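Local coordinates for protein Fe(2+) transporter FeoB (Methanocaldococcus jannaschii, PDB 2WJI) that probably transports ferrous iron across the cell membrane in a GTP-driven uptake system, its N-terminal G domain binding GDP more tightly than GTP, at residues E44-N48 against K156-S160. Numbering follows the deposited sequence.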
loop_
_atom_site.group_PDB
_atom_site.type_symbol
_atom_site.label_atom_id
_atom_site.label_comp_id
_atom_site.label_asym_id
_atom_site.label_seq_id
_atom_site.Cartn_x
_atom_site.Cartn_y
_atom_site.Cartn_z
ATOM N N GLU A 44 13.269 -1.496 5.110
ATOM C CA GLU A 44 12.954 -2.916 5.099
ATOM C C GLU A 44 12.417 -3.385 6.448
ATOM O O GLU A 44 12.618 -2.727 7.471
ATOM C CB GLU A 44 14.194 -3.737 4.709
ATOM C CG GLU A 44 15.363 -3.595 5.675
ATOM C CD GLU A 44 16.589 -4.415 5.279
ATOM O OE1 GLU A 44 17.184 -5.056 6.167
ATOM O OE2 GLU A 44 16.962 -4.419 4.087
ATOM N N PHE A 45 11.711 -4.514 6.431
ATOM C CA PHE A 45 11.385 -5.248 7.646
ATOM C C PHE A 45 11.595 -6.735 7.408
ATOM O O PHE A 45 11.694 -7.188 6.269
ATOM C CB PHE A 45 9.948 -4.993 8.098
ATOM C CG PHE A 45 8.905 -5.478 7.129
ATOM C CD1 PHE A 45 8.357 -6.741 7.260
ATOM C CD2 PHE A 45 8.458 -4.660 6.099
ATOM C CE1 PHE A 45 7.392 -7.187 6.377
ATOM C CE2 PHE A 45 7.492 -5.099 5.218
ATOM C CZ PHE A 45 6.961 -6.372 5.358
ATOM N N GLU A 46 11.660 -7.487 8.498
ATOM C CA GLU A 46 11.855 -8.924 8.453
ATOM C C GLU A 46 10.552 -9.561 8.921
ATOM O O GLU A 46 9.922 -9.059 9.837
ATOM C CB GLU A 46 12.982 -9.286 9.417
ATOM C CG GLU A 46 13.775 -10.517 9.066
ATOM C CD GLU A 46 15.175 -10.459 9.650
ATOM O OE1 GLU A 46 16.007 -9.677 9.131
ATOM O OE2 GLU A 46 15.436 -11.190 10.630
ATOM N N TYR A 47 10.127 -10.644 8.283
ATOM C CA TYR A 47 8.962 -11.380 8.769
ATOM C C TYR A 47 9.080 -12.876 8.474
ATOM O O TYR A 47 9.295 -13.278 7.338
ATOM C CB TYR A 47 7.659 -10.823 8.187
ATOM C CG TYR A 47 6.437 -11.560 8.695
ATOM C CD1 TYR A 47 5.873 -11.245 9.925
ATOM C CD2 TYR A 47 5.852 -12.572 7.948
ATOM C CE1 TYR A 47 4.757 -11.918 10.397
ATOM C CE2 TYR A 47 4.739 -13.251 8.409
ATOM C CZ TYR A 47 4.196 -12.922 9.633
ATOM O OH TYR A 47 3.091 -13.600 10.093
ATOM N N ASN A 48 8.927 -13.693 9.510
ATOM C CA ASN A 48 9.071 -15.143 9.391
ATOM C C ASN A 48 10.280 -15.569 8.581
ATOM O O ASN A 48 10.161 -16.336 7.631
ATOM C CB ASN A 48 7.806 -15.784 8.812
ATOM C CG ASN A 48 7.779 -17.289 9.001
ATOM O OD1 ASN A 48 8.561 -17.842 9.779
ATOM N ND2 ASN A 48 6.878 -17.961 8.293
ATOM N N LYS A 156 1.968 -7.217 7.414
ATOM C CA LYS A 156 3.218 -7.956 7.209
ATOM C C LYS A 156 2.941 -9.403 6.822
ATOM O O LYS A 156 3.653 -9.999 6.011
ATOM C CB LYS A 156 4.096 -7.924 8.457
ATOM C CG LYS A 156 4.755 -6.583 8.733
ATOM C CD LYS A 156 5.511 -6.649 10.053
ATOM C CE LYS A 156 6.374 -5.421 10.273
ATOM N NZ LYS A 156 7.034 -5.480 11.611
ATOM N N LYS A 157 1.897 -9.972 7.403
ATOM C CA LYS A 157 1.577 -11.364 7.141
ATOM C C LYS A 157 0.980 -11.534 5.754
ATOM O O LYS A 157 1.352 -12.454 5.021
ATOM C CB LYS A 157 0.634 -11.921 8.210
ATOM C CG LYS A 157 0.126 -13.323 7.928
ATOM C CD LYS A 157 -0.617 -13.887 9.134
ATOM C CE LYS A 157 -1.677 -14.895 8.714
ATOM N NZ LYS A 157 -1.095 -16.146 8.156
ATOM N N ALA A 158 0.049 -10.653 5.402
ATOM C CA ALA A 158 -0.584 -10.696 4.097
ATOM C C ALA A 158 0.456 -10.499 3.016
ATOM O O ALA A 158 0.421 -11.172 1.987
ATOM C CB ALA A 158 -1.666 -9.638 3.989
ATOM N N ILE A 159 1.388 -9.578 3.249
ATOM C CA ILE A 159 2.492 -9.365 2.304
ATOM C C ILE A 159 3.308 -10.645 2.067
ATOM O O ILE A 159 3.525 -11.064 0.929
ATOM C CB ILE A 159 3.432 -8.232 2.778
ATOM C CG1 ILE A 159 2.741 -6.881 2.641
ATOM C CG2 ILE A 159 4.735 -8.242 1.994
ATOM C CD1 ILE A 159 3.572 -5.709 3.155
ATOM N N SER A 160 3.756 -11.277 3.140
ATOM C CA SER A 160 4.605 -12.462 3.002
ATOM C C SER A 160 3.937 -13.626 2.254
ATOM O O SER A 160 4.614 -14.483 1.708
ATOM C CB SER A 160 5.075 -12.940 4.376
ATOM O OG SER A 160 3.994 -13.503 5.081
HETATM O O HOH W 1 9.262 -7.064 11.303
#
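The ring of Y47 lies with one face over the helical backbone at K156 and K157, the carbonyl O of K156 standing 3.9 Å above its plane and displaced toward the rim. The ring of F45 meets I159 CD1 at its edge, near the plane, and K156 CG obliquely. Both rings belong to strand 42-47, an outermost strand of the P-loop GTPase sheet in this G domain, and the contact illustrates how a helix, here the last one of this G domain, 152-162, can pack almost at right angles to an edge strand, at 82° with the short axes 9.5 Å apart. K156 runs out straight after CG and passes alongside the F45 ring, the two side chains heading opposite ways; its CG is 3.6 Å from F45 CE1 and its CE reaches F45 CD1 at 3.8 Å. Its amino group then donates to a water that in turn donates to E46 O, so the two segments are joined through solvent while no direct hydrogen bond spans them. F45 is also covered by L23 of helix 16-24, and its ring meets that of F52 on the neighbouring strand 50-56, nearly parallel to it. Y47 reaches across the helix because its first torsion (chi1 -179°) sets CG opposite the backbone N, and its OH ends 3.5 Å from K157 CB. A serine in place of Y47 would probably uncover the helical backbone at K156 and K157, leaving a gap beside S160 and the aliphatic part of K157. S160 OG approaches the ring obliquely, 3.4 Å from Y47 CE2, yet its hydrogen bond turns back into the helix: OG donates to K157 O at 2.8 Å, tilted 26° from that carbonyl's plane.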